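Local coordinates for amino acid adenylation domain-containing protein (Bacillus stratosphericus LAMA 585, PDB 6ULY) that probably selects a keto acid and activates it as a keto acyl adenylate for nonribosomal depsipeptide synthesis, at residues 114-117 with 118-122; 126-130 with 131-135; 258-262 with 263-267; 310-313 with 314-318. All blocks are in the same frame, centred on the assembly; numbering follows the deposited sequence.

Contact 1: residues 114-117 with 118-122; sequences LHHA and WKLLE. With SO4 (sulfate ion), chain M; SO4 (sulfate ion), chain J.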
loop_
_atom_site.group_PDB
_atom_site.type_symbol
_atom_site.label_atom_id
_atom_site.label_comp_id
_atom_site.label_asym_id
_atom_site.label_seq_id
_atom_site.Cartn_x
_atom_site.Cartn_y
_atom_site.Cartn_z
ATOM N N LEU A 114 -11.432 -9.084 -5.622
ATOM C CA LEU A 114 -12.152 -9.362 -6.861
ATOM C C LEU A 114 -13.091 -8.215 -7.209
ATOM O O LEU A 114 -13.178 -7.803 -8.372
ATOM C CB LEU A 114 -12.932 -10.676 -6.746
ATOM C CG LEU A 114 -12.092 -11.941 -6.568
ATOM C CD1 LEU A 114 -12.982 -13.149 -6.313
ATOM C CD2 LEU A 114 -11.200 -12.175 -7.781
ATOM N N HIS A 115 -13.799 -7.682 -6.210
ATOM C CA HIS A 115 -14.714 -6.576 -6.463
ATOM C C HIS A 115 -13.972 -5.361 -7.005
ATOM O O HIS A 115 -14.469 -4.670 -7.903
ATOM C CB HIS A 115 -15.461 -6.201 -5.184
ATOM C CG HIS A 115 -16.370 -5.023 -5.345
ATOM N ND1 HIS A 115 -15.936 -3.721 -5.207
ATOM C CD2 HIS A 115 -17.690 -4.950 -5.642
ATOM C CE1 HIS A 115 -16.950 -2.897 -5.407
ATOM N NE2 HIS A 115 -18.026 -3.618 -5.673
ATOM N N HIS A 116 -12.788 -5.077 -6.462
ATOM C CA HIS A 116 -12.021 -3.928 -6.928
ATOM C C HIS A 116 -11.698 -4.059 -8.410
ATOM O O HIS A 116 -12.025 -3.177 -9.212
ATOM C CB HIS A 116 -10.737 -3.780 -6.111
ATOM C CG HIS A 116 -9.811 -2.728 -6.637
ATOM N ND1 HIS A 116 -9.923 -1.397 -6.296
ATOM C CD2 HIS A 116 -8.765 -2.810 -7.495
ATOM C CE1 HIS A 116 -8.982 -0.706 -6.914
ATOM N NE2 HIS A 116 -8.266 -1.540 -7.648
ATOM N N ALA A 117 -11.044 -5.160 -8.790
ATOM C CA ALA A 117 -10.705 -5.371 -10.194
ATOM C C ALA A 117 -11.955 -5.409 -11.062
ATOM O O ALA A 117 -11.981 -4.839 -12.159
ATOM C CB ALA A 117 -9.910 -6.665 -10.354
ATOM N N TRP A 118 -13.002 -6.089 -10.592
ATOM C CA TRP A 118 -14.234 -6.179 -11.367
ATOM C C TRP A 118 -14.793 -4.791 -11.652
ATOM O O TRP A 118 -15.177 -4.482 -12.787
ATOM C CB TRP A 118 -15.242 -7.042 -10.610
ATOM C CG TRP A 118 -16.615 -7.076 -11.186
ATOM C CD1 TRP A 118 -17.043 -7.818 -12.254
ATOM C CD2 TRP A 118 -17.762 -6.367 -10.705
ATOM N NE1 TRP A 118 -18.382 -7.600 -12.474
ATOM C CE2 TRP A 118 -18.847 -6.715 -11.536
ATOM C CE3 TRP A 118 -17.977 -5.468 -9.655
ATOM C CZ2 TRP A 118 -20.125 -6.194 -11.352
ATOM C CZ3 TRP A 118 -19.247 -4.948 -9.475
ATOM C CH2 TRP A 118 -20.305 -5.314 -10.318
ATOM N N LYS A 119 -14.827 -3.933 -10.630
ATOM C CA LYS A 119 -15.305 -2.566 -10.814
ATOM C C LYS A 119 -14.344 -1.749 -11.670
ATOM O O LYS A 119 -14.775 -0.915 -12.474
ATOM C CB LYS A 119 -15.507 -1.901 -9.450
ATOM C CG LYS A 119 -16.101 -0.505 -9.510
ATOM C CD LYS A 119 -16.438 0.013 -8.112
ATOM C CE LYS A 119 -17.010 1.429 -8.154
ATOM N NZ LYS A 119 -17.363 1.945 -6.793
ATOM N N LEU A 120 -13.037 -1.964 -11.507
ATOM C CA LEU A 120 -12.070 -1.233 -12.319
ATOM C C LEU A 120 -12.249 -1.540 -13.799
ATOM O O LEU A 120 -12.027 -0.667 -14.648
ATOM C CB LEU A 120 -10.647 -1.576 -11.876
ATOM C CG LEU A 120 -9.541 -0.698 -12.466
ATOM C CD1 LEU A 120 -9.741 0.759 -12.052
ATOM C CD2 LEU A 120 -8.163 -1.202 -12.047
ATOM N N LEU A 121 -12.649 -2.766 -14.125
ATOM C CA LEU A 121 -12.867 -3.196 -15.499
ATOM C C LEU A 121 -14.287 -2.926 -15.983
ATOM O O LEU A 121 -14.684 -3.455 -17.025
ATOM C CB LEU A 121 -12.546 -4.687 -15.624
ATOM C CG LEU A 121 -11.076 -5.037 -15.388
ATOM C CD1 LEU A 121 -10.908 -6.506 -15.050
ATOM C CD2 LEU A 121 -10.251 -4.680 -16.611
ATOM N N GLU A 122 -15.056 -2.118 -15.254
ATOM C CA GLU A 122 -16.410 -1.739 -15.657
ATOM C C GLU A 122 -17.310 -2.966 -15.817
ATOM O O GLU A 122 -17.941 -3.177 -16.855
ATOM C CB GLU A 122 -16.377 -0.902 -16.938
ATOM C CG GLU A 122 -15.726 0.467 -16.750
ATOM C CD GLU A 122 -15.714 1.291 -18.022
ATOM O OE1 GLU A 122 -15.881 0.708 -19.114
ATOM O OE2 GLU A 122 -15.543 2.525 -17.931
HETATM S S SO4 M . -13.587 -0.993 -4.364
HETATM O O1 SO4 M . -12.496 -0.518 -5.165
HETATM O O2 SO4 M . -13.548 -0.360 -3.078
HETATM O O3 SO4 M . -14.828 -0.678 -5.009
HETATM O O4 SO4 M . -13.477 -2.413 -4.199
HETATM S S SO4 J . -20.429 -0.933 -7.311
HETATM O O1 SO4 J . -21.609 -0.112 -7.410
HETATM O O2 SO4 J . -19.478 -0.274 -6.446
HETATM O O3 SO4 J . -20.769 -2.215 -6.742
HETATM O O4 SO4 J . -19.871 -1.127 -8.637
#
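H115, H116 and K119 project from the last turns of helix 109-120 and bind two sulfate ions, while the helix beneath them ends in a Schellman motif. Four backbone bonds of the i to i+4 kind run across the contact. W118 N to L114 O spans 2.8 Å, and the last, L121 N to A117 O, is the least straight at 146°. L121 then leaves helical geometry. E122, with positive phi, is the C-prime residue, its N bonded to K119 O, and H123 N closes the motif on W118 O.

Among the aromatic groups, the H115 and W118 rings meet at an oblique 48°, centroids 5.7 Å apart, and W143 packs against both. On the buried side, L114 and A117 rest on F72 of strand 70-74.

The ionic part rests on H115, H116 and K119. The H115 ring uses both nitrogens, each meeting its sulfate at the ring edge: ND1 gives a bond of 3.0 Å to O4 of the chain M ion, and NE2 a longer one of 3.3 Å to O3 of the chain J ion. H116 ND1 reaches O1 of the chain M ion, while its NE2 is held by E426 of the second subunit, where Q429 also bonds a sulfate. Such double donation to anions suggests that both imidazoles are protonated. The ions probably come from the crystallisation liquor. K119 shares the chain J ion with H115: extended throughout, CG anti to its backbone N (chi1 -176°), it carries NZ to O2 of that sulfate at 3.1 Å.

Contact 2: residues 126-130 with 131-135; sequences ILTDD and SLIEE
D130, S131 and I133 bury the most surface in this strand-to-helix turn, in which strand 125-128 of a mixed sheet gives way to helix 130-137. I133 sets CG2 against the backbone, 3.5 Å from D130 O, and its side chain also touches V150 and A152 of strand 150-152. D130 N is bonded to E154. S131 brings OG to 3.6 Å from D129 CB, and the same hydroxyl has a weak hydrogen bond to S76 OG.

T128 comes second, its CB pointing toward the first helical turn. With OG1 anti to the backbone N (chi1 169°), the hydroxyl lies 3.1 Å from L132 CB and also makes a weak hydrogen bond to Q74 O; the methyl CG2 lies across I133, 4.1 Å from its CB.

The carbonyl of D129 spans the turn. L132 N donates to D129 O at 3.2 Å from well above the carbonyl plane, 74° out of it, and I133 N adds a weak bond at 2.8 Å, bent to 124°. The carboxylate faces elsewhere, OD2 accepting from the backbone N of both S76 and S77.

One carbonyl thus serves two amides with imperfect geometry, while two N-H groups grip the acid. Those donors would probably stabilise the charged form of D129 and help tie the turn to the 76-77 segment.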
loop_
_atom_site.group_PDB
_atom_site.type_symbol
_atom_site.label_atom_id
_atom_site.label_comp_id
_atom_site.label_asym_id
_atom_site.label_seq_id
_atom_site.Cartn_x
_atom_site.Cartn_y
_atom_site.Cartn_z
ATOM N N ILE A 126 -18.234 -12.327 -15.981
ATOM C CA ILE A 126 -17.437 -13.301 -15.250
ATOM C C ILE A 126 -17.649 -14.663 -15.893
ATOM O O ILE A 126 -18.788 -15.107 -16.082
ATOM C CB ILE A 126 -17.806 -13.322 -13.757
ATOM C CG1 ILE A 126 -17.607 -11.929 -13.139
ATOM C CG2 ILE A 126 -16.964 -14.363 -13.030
ATOM C CD1 ILE A 126 -18.063 -11.817 -11.694
ATOM N N LEU A 127 -16.546 -15.312 -16.246
ATOM C CA LEU A 127 -16.542 -16.618 -16.882
ATOM C C LEU A 127 -15.972 -17.620 -15.893
ATOM O O LEU A 127 -14.921 -17.369 -15.292
ATOM C CB LEU A 127 -15.705 -16.581 -18.160
ATOM C CG LEU A 127 -16.131 -17.430 -19.349
ATOM C CD1 LEU A 127 -17.568 -17.144 -19.738
ATOM C CD2 LEU A 127 -15.192 -17.150 -20.507
ATOM N N THR A 128 -16.655 -18.751 -15.724
ATOM C CA THR A 128 -16.330 -19.667 -14.641
ATOM C C THR A 128 -16.729 -21.085 -15.036
ATOM O O THR A 128 -17.054 -21.360 -16.195
ATOM C CB THR A 128 -17.022 -19.226 -13.343
ATOM O OG1 THR A 128 -16.897 -20.256 -12.354
ATOM C CG2 THR A 128 -18.495 -18.938 -13.592
ATOM N N ASP A 129 -16.691 -21.982 -14.054
ATOM C CA ASP A 129 -17.037 -23.387 -14.192
ATOM C C ASP A 129 -18.463 -23.653 -13.732
ATOM O O ASP A 129 -19.066 -22.866 -12.998
ATOM C CB ASP A 129 -16.098 -24.253 -13.355
ATOM C CG ASP A 129 -14.697 -24.233 -13.864
ATOM O OD1 ASP A 129 -14.531 -24.197 -15.098
ATOM O OD2 ASP A 129 -13.765 -24.253 -13.035
ATOM N N ASP A 130 -18.985 -24.811 -14.139
ATOM C CA ASP A 130 -20.244 -25.273 -13.569
ATOM C C ASP A 130 -20.102 -25.529 -12.073
ATOM O O ASP A 130 -21.041 -25.285 -11.307
ATOM C CB ASP A 130 -20.716 -26.538 -14.288
ATOM C CG ASP A 130 -21.341 -26.247 -15.646
ATOM O OD1 ASP A 130 -22.122 -25.278 -15.755
ATOM O OD2 ASP A 130 -21.058 -26.995 -16.604
ATOM N N SER A 131 -18.930 -25.998 -11.638
ATOM C CA SER A 131 -18.687 -26.252 -10.223
ATOM C C SER A 131 -18.581 -24.974 -9.394
ATOM O O SER A 131 -18.635 -25.055 -8.163
ATOM C CB SER A 131 -17.409 -27.079 -10.056
ATOM O OG SER A 131 -16.258 -26.305 -10.346
ATOM N N LEU A 132 -18.437 -23.805 -10.029
ATOM C CA LEU A 132 -18.315 -22.541 -9.316
ATOM C C LEU A 132 -19.426 -21.543 -9.605
ATOM O O LEU A 132 -19.566 -20.576 -8.848
ATOM C CB LEU A 132 -16.984 -21.852 -9.652
ATOM C CG LEU A 132 -15.705 -22.348 -8.980
ATOM C CD1 LEU A 132 -14.524 -21.540 -9.496
ATOM C CD2 LEU A 132 -15.799 -22.245 -7.466
ATOM N N ILE A 133 -20.204 -21.730 -10.671
ATOM C CA ILE A 133 -21.111 -20.669 -11.099
ATOM C C ILE A 133 -22.116 -20.335 -10.007
ATOM O O ILE A 133 -22.507 -19.173 -9.848
ATOM C CB ILE A 133 -21.814 -21.057 -12.416
ATOM C CG1 ILE A 133 -22.638 -19.875 -12.935
ATOM C CG2 ILE A 133 -22.695 -22.280 -12.211
ATOM C CD1 ILE A 133 -23.158 -20.055 -14.341
ATOM N N GLU A 134 -22.545 -21.332 -9.231
ATOM C CA GLU A 134 -23.455 -21.057 -8.123
ATOM C C GLU A 134 -22.794 -20.148 -7.094
ATOM O O GLU A 134 -23.368 -19.132 -6.682
ATOM C CB GLU A 134 -23.904 -22.368 -7.479
ATOM N N GLU A 135 -21.578 -20.498 -6.669
ATOM C CA GLU A 135 -20.840 -19.653 -5.735
ATOM C C GLU A 135 -20.610 -18.263 -6.315
ATOM O O GLU A 135 -20.914 -17.250 -5.674
ATOM C CB GLU A 135 -19.504 -20.312 -5.384
ATOM C CG GLU A 135 -19.636 -21.657 -4.682
ATOM C CD GLU A 135 -18.333 -22.440 -4.660
ATOM O OE1 GLU A 135 -18.240 -23.459 -5.381
ATOM O OE2 GLU A 135 -17.402 -22.033 -3.930
#

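Contact 3: residues 258-262 with 263-267; sequences DWMDR and YRATK
This is a helix C-terminus contact: helix 255-262 stops in a Schellman motif, and the chain turns through Y263, R264 and A265 toward strand 267-270, a parallel member of the nine-stranded mixed sheet. The backbone evidence is direct. R264 has positive phi (52°), and A265 N returns 3.0 Å to M260 O, lying in the carbonyl plane on a lone pair. R264 N donates to D261 O at 3.2 Å from above the carbonyl plane, whereas Y263 N makes the ordinary i to i+4 bond to W259 O.

Beside the backbone turn, the side chains of R262 and Y263 lie side by side and point the same way. R262 CG is anti to the backbone N (chi1 165°), and the chain runs extended to NE, which lays its methylenes along the tyrosine. CG makes a CH-pi contact over one ring face, 4.1 Å from the centroid, and displaced toward the rim. The guanidinium is turned 30° from the ring plane. Other residues fix the polar ends: R262 NH1 bonds to N37 O, and Y263 OH to E41, which is also a long, weak ion-pair partner of R262 NH2.

M260 and A265 form an apolar pair. A265 points its CB back at the helix, 4.4 Å from M260 CG, and both residues touch L216 of strand 214-217 and M295. W259 and Y263 both rest on I35 of strand 31-35. At the end of the R262-Y263 pair, the hydroxyl of Y263 sits over one face of the guanidinium, OH 3.1 Å from R262 NH2 but at an angle too poor for a hydrogen bond.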
loop_
_atom_site.group_PDB
_atom_site.type_symbol
_atom_site.label_atom_id
_atom_site.label_comp_id
_atom_site.label_asym_id
_atom_site.label_seq_id
_atom_site.Cartn_x
_atom_site.Cartn_y
_atom_site.Cartn_z
ATOM N N ASP A 258 4.547 -38.802 -8.637
ATOM C CA ASP A 258 3.735 -39.708 -9.447
ATOM C C ASP A 258 3.525 -39.149 -10.844
ATOM O O ASP A 258 3.599 -39.879 -11.842
ATOM C CB ASP A 258 2.370 -39.933 -8.796
ATOM C CG ASP A 258 2.467 -40.504 -7.407
ATOM O OD1 ASP A 258 3.576 -40.897 -6.989
ATOM O OD2 ASP A 258 1.419 -40.551 -6.733
ATOM N N TRP A 259 3.229 -37.851 -10.925
ATOM C CA TRP A 259 2.896 -37.233 -12.201
ATOM C C TRP A 259 4.116 -37.174 -13.111
ATOM O O TRP A 259 4.045 -37.551 -14.286
ATOM C CB TRP A 259 2.322 -35.837 -11.957
ATOM C CG TRP A 259 0.975 -35.833 -11.274
ATOM C CD1 TRP A 259 0.048 -36.836 -11.278
ATOM C CD2 TRP A 259 0.411 -34.771 -10.486
ATOM N NE1 TRP A 259 -1.059 -36.463 -10.553
ATOM C CE2 TRP A 259 -0.859 -35.204 -10.051
ATOM C CE3 TRP A 259 0.856 -33.498 -10.107
ATOM C CZ2 TRP A 259 -1.689 -34.410 -9.262
ATOM C CZ3 TRP A 259 0.028 -32.710 -9.317
ATOM C CH2 TRP A 259 -1.229 -33.171 -8.904
ATOM N N MET A 260 5.250 -36.705 -12.585
ATOM C CA MET A 260 6.470 -36.692 -13.383
ATOM C C MET A 260 6.776 -38.079 -13.928
ATOM O O MET A 260 7.242 -38.223 -15.062
ATOM C CB MET A 260 7.643 -36.187 -12.548
ATOM C CG MET A 260 7.641 -34.688 -12.329
ATOM S SD MET A 260 8.687 -34.209 -10.945
ATOM C CE MET A 260 10.311 -34.667 -11.537
ATOM N N ASP A 261 6.516 -39.111 -13.129
ATOM C CA ASP A 261 6.816 -40.479 -13.531
ATOM C C ASP A 261 5.791 -40.994 -14.532
ATOM O O ASP A 261 6.153 -41.547 -15.576
ATOM C CB ASP A 261 6.861 -41.368 -12.288
ATOM C CG ASP A 261 6.849 -42.845 -12.620
ATOM O OD1 ASP A 261 7.938 -43.457 -12.648
ATOM O OD2 ASP A 261 5.748 -43.386 -12.850
ATOM N N ARG A 262 4.507 -40.783 -14.241
ATOM C CA ARG A 262 3.433 -41.354 -15.046
ATOM C C ARG A 262 3.408 -40.783 -16.457
ATOM O O ARG A 262 3.006 -41.479 -17.395
ATOM C CB ARG A 262 2.110 -41.112 -14.320
ATOM C CG ARG A 262 0.819 -41.299 -15.098
ATOM C CD ARG A 262 -0.330 -40.964 -14.142
ATOM N NE ARG A 262 -1.642 -40.837 -14.768
ATOM C CZ ARG A 262 -2.680 -40.231 -14.193
ATOM N NH1 ARG A 262 -2.554 -39.687 -12.985
ATOM N NH2 ARG A 262 -3.844 -40.158 -14.824
ATOM N N TYR A 263 3.836 -39.533 -16.637
ATOM C CA TYR A 263 3.849 -38.908 -17.953
ATOM C C TYR A 263 5.259 -38.696 -18.487
ATOM O O TYR A 263 5.422 -38.105 -19.558
ATOM C CB TYR A 263 3.093 -37.582 -17.908
ATOM C CG TYR A 263 1.618 -37.756 -17.630
ATOM C CD1 TYR A 263 0.728 -38.046 -18.658
ATOM C CD2 TYR A 263 1.117 -37.642 -16.342
ATOM C CE1 TYR A 263 -0.622 -38.207 -18.411
ATOM C CE2 TYR A 263 -0.235 -37.803 -16.081
ATOM C CZ TYR A 263 -1.100 -38.087 -17.118
ATOM O OH TYR A 263 -2.445 -38.247 -16.857
ATOM N N ARG A 264 6.277 -39.185 -17.783
ATOM C CA ARG A 264 7.662 -39.036 -18.214
ATOM C C ARG A 264 7.970 -37.573 -18.528
ATOM O O ARG A 264 8.537 -37.237 -19.570
ATOM C CB ARG A 264 7.956 -39.935 -19.417
ATOM C CG ARG A 264 7.654 -41.405 -19.167
ATOM C CD ARG A 264 8.021 -42.268 -20.360
ATOM N NE ARG A 264 6.946 -43.194 -20.718
ATOM C CZ ARG A 264 6.671 -44.320 -20.065
ATOM N NH1 ARG A 264 7.386 -44.674 -19.004
ATOM N NH2 ARG A 264 5.673 -45.094 -20.472
ATOM N N ALA A 265 7.585 -36.694 -17.602
ATOM C CA ALA A 265 7.758 -35.264 -17.807
ATOM C C ALA A 265 9.233 -34.917 -17.936
ATOM O O ALA A 265 10.082 -35.452 -17.219
ATOM C CB ALA A 265 7.133 -34.483 -16.651
ATOM N N THR A 266 9.537 -34.019 -18.873
ATOM C CA THR A 266 10.892 -33.516 -19.039
ATOM C C THR A 266 11.107 -32.160 -18.377
ATOM O O THR A 266 12.257 -31.785 -18.125
ATOM C CB THR A 266 11.243 -33.413 -20.530
ATOM O OG1 THR A 266 10.497 -32.349 -21.134
ATOM C CG2 THR A 266 10.913 -34.730 -21.247
ATOM N N LYS A 267 10.037 -31.429 -18.073
ATOM C CA LYS A 267 10.180 -30.135 -17.421
ATOM C C LYS A 267 8.968 -29.875 -16.540
ATOM O O LYS A 267 7.868 -30.369 -16.807
ATOM C CB LYS A 267 10.345 -28.997 -18.438
ATOM C CG LYS A 267 9.124 -28.764 -19.311
ATOM C CD LYS A 267 9.357 -27.643 -20.319
ATOM C CE LYS A 267 8.069 -27.299 -21.047
ATOM N NZ LYS A 267 8.232 -26.202 -22.025
#

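Contact 4: residues 310-313 with 314-318; sequences IHRF and LHLLA
I310 to L314 and F313 to L317 are the first and last of four successive i to i+4 backbone bonds linking these segments within helix 307-317, the helix of a beta-alpha-beta unit between strands 297-301 and 327-333. The bond from L316 N to R312 O is the shortest and straightest, at 2.8 Å. L317 N to F313 O has stretched to 3.2 Å as the helix nears its end.

On the outer side R312 bends at chi2 (72°), turning its guanidinium forward along the helix, toward H315 and L316. H315 ND1 lies over one face of that group, 3.8 Å from NH1, with ring and guanidinium planes 46° apart. NE passes 3.6 Å from L316 CG, and NH2, while 3.4 Å from L316 CD2, has its salt bridge with E282.

Apolar groups line the inner side. F313 fits between its own helix, helix 272-279 and the sheet: F275 meets its ring edge-to-face, and M298 and I327 of the two flanking strands also touch it. From one turn on, L317 sends a single methyl over a face of this ring in a CH-pi contact, with CD1 3.7 Å from the centroid and 29° off the normal.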
loop_
_atom_site.group_PDB
_atom_site.type_symbol
_atom_site.label_atom_id
_atom_site.label_comp_id
_atom_site.label_asym_id
_atom_site.label_seq_id
_atom_site.Cartn_x
_atom_site.Cartn_y
_atom_site.Cartn_z
ATOM N N ILE A 310 17.042 -27.023 -2.250
ATOM C CA ILE A 310 17.225 -27.655 -3.552
ATOM C C ILE A 310 18.232 -28.793 -3.456
ATOM O O ILE A 310 18.074 -29.832 -4.107
ATOM C CB ILE A 310 17.644 -26.613 -4.608
ATOM C CG1 ILE A 310 18.937 -25.909 -4.197
ATOM C CG2 ILE A 310 16.529 -25.603 -4.826
ATOM C CD1 ILE A 310 19.342 -24.781 -5.133
ATOM N N HIS A 311 19.282 -28.624 -2.648
ATOM C CA HIS A 311 20.279 -29.681 -2.516
ATOM C C HIS A 311 19.670 -30.926 -1.885
ATOM O O HIS A 311 19.889 -32.048 -2.357
ATOM C CB HIS A 311 21.467 -29.191 -1.691
ATOM C CG HIS A 311 22.559 -30.206 -1.554
ATOM N ND1 HIS A 311 22.868 -30.813 -0.355
ATOM C CD2 HIS A 311 23.406 -30.733 -2.471
ATOM C CE1 HIS A 311 23.864 -31.662 -0.537
ATOM N NE2 HIS A 311 24.210 -31.632 -1.812
ATOM N N ARG A 312 18.901 -30.747 -0.808
ATOM C CA ARG A 312 18.223 -31.883 -0.193
ATOM C C ARG A 312 17.230 -32.508 -1.164
ATOM O O ARG A 312 17.089 -33.733 -1.221
ATOM C CB ARG A 312 17.518 -31.439 1.090
ATOM C CG ARG A 312 16.890 -32.571 1.888
ATOM C CD ARG A 312 17.949 -33.430 2.555
ATOM N NE ARG A 312 17.442 -34.754 2.905
ATOM C CZ ARG A 312 18.190 -35.732 3.406
ATOM N NH1 ARG A 312 19.487 -35.539 3.621
ATOM N NH2 ARG A 312 17.644 -36.906 3.692
ATOM N N PHE A 313 16.534 -31.675 -1.937
ATOM C CA PHE A 313 15.592 -32.177 -2.929
ATOM C C PHE A 313 16.293 -33.071 -3.944
ATOM O O PHE A 313 15.799 -34.152 -4.282
ATOM C CB PHE A 313 14.918 -30.989 -3.617
ATOM C CG PHE A 313 13.785 -31.355 -4.524
ATOM C CD1 PHE A 313 14.016 -31.666 -5.854
ATOM C CD2 PHE A 313 12.480 -31.336 -4.060
ATOM C CE1 PHE A 313 12.972 -31.976 -6.695
ATOM C CE2 PHE A 313 11.432 -31.642 -4.896
ATOM C CZ PHE A 313 11.677 -31.966 -6.217
ATOM N N LEU A 314 17.456 -32.635 -4.437
ATOM C CA LEU A 314 18.195 -33.435 -5.409
ATOM C C LEU A 314 18.755 -34.700 -4.771
ATOM O O LEU A 314 18.817 -35.756 -5.414
ATOM C CB LEU A 314 19.321 -32.602 -6.021
ATOM C CG LEU A 314 18.894 -31.360 -6.808
ATOM C CD1 LEU A 314 20.092 -30.454 -7.064
ATOM C CD2 LEU A 314 18.225 -31.750 -8.121
ATOM N N HIS A 315 19.172 -34.612 -3.507
ATOM C CA HIS A 315 19.715 -35.774 -2.814
ATOM C C HIS A 315 18.627 -36.811 -2.561
ATOM O O HIS A 315 18.816 -38.004 -2.829
ATOM C CB HIS A 315 20.362 -35.324 -1.502
ATOM C CG HIS A 315 21.061 -36.416 -0.756
ATOM N ND1 HIS A 315 20.503 -37.049 0.334
ATOM C CD2 HIS A 315 22.282 -36.978 -0.931
ATOM C CE1 HIS A 315 21.344 -37.958 0.793
ATOM N NE2 HIS A 315 22.431 -37.935 0.043
ATOM N N LEU A 316 17.468 -36.368 -2.068
ATOM C CA LEU A 316 16.388 -37.299 -1.760
ATOM C C LEU A 316 15.918 -38.041 -3.003
ATOM O O LEU A 316 15.579 -39.229 -2.934
ATOM C CB LEU A 316 15.213 -36.555 -1.124
ATOM C CG LEU A 316 15.331 -36.182 0.355
ATOM C CD1 LEU A 316 14.175 -35.287 0.765
ATOM C CD2 LEU A 316 15.367 -37.423 1.228
ATOM N N LEU A 317 15.875 -37.358 -4.145
ATOM C CA LEU A 317 15.302 -37.926 -5.359
ATOM C C LEU A 317 16.341 -38.529 -6.295
ATOM O O LEU A 317 15.965 -39.084 -7.332
ATOM C CB LEU A 317 14.497 -36.859 -6.106
ATOM C CG LEU A 317 13.291 -36.281 -5.364
ATOM C CD1 LEU A 317 12.556 -35.289 -6.253
ATOM C CD2 LEU A 317 12.347 -37.379 -4.897
ATOM N N ALA A 318 17.629 -38.431 -5.967
ATOM C CA ALA A 318 18.659 -39.079 -6.777
ATOM C C ALA A 318 18.411 -40.571 -6.963
ATOM O O ALA A 318 18.447 -41.040 -8.113
ATOM C CB ALA A 318 20.034 -38.824 -6.146
#

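Overall arrangement
The four contacts follow one another in series along the AMP-binding enzyme part of the chain. Contacts 1 and 2 have centres about 17 Å apart and belong with the seven-stranded mixed sheet: helix 109-120 leads directly into strand 125-128, and W118 CD1 packs against I126 CD1 at 4.2 Å. Contacts 3 and 4, also about 17 Å between centres but not touching, serve the nine-stranded sheet through strands 267-270, 297-301 and 327-333. Each pair thus finishes elements of one of the two sheets. Contacts 1 and 4 lie farthest apart, about 43 Å between centres, on opposite sides of the chain's centre. The side chain of I310 in contact 4 is about 10 Å from the bound adenylate; contact 1 instead reaches the second subunit.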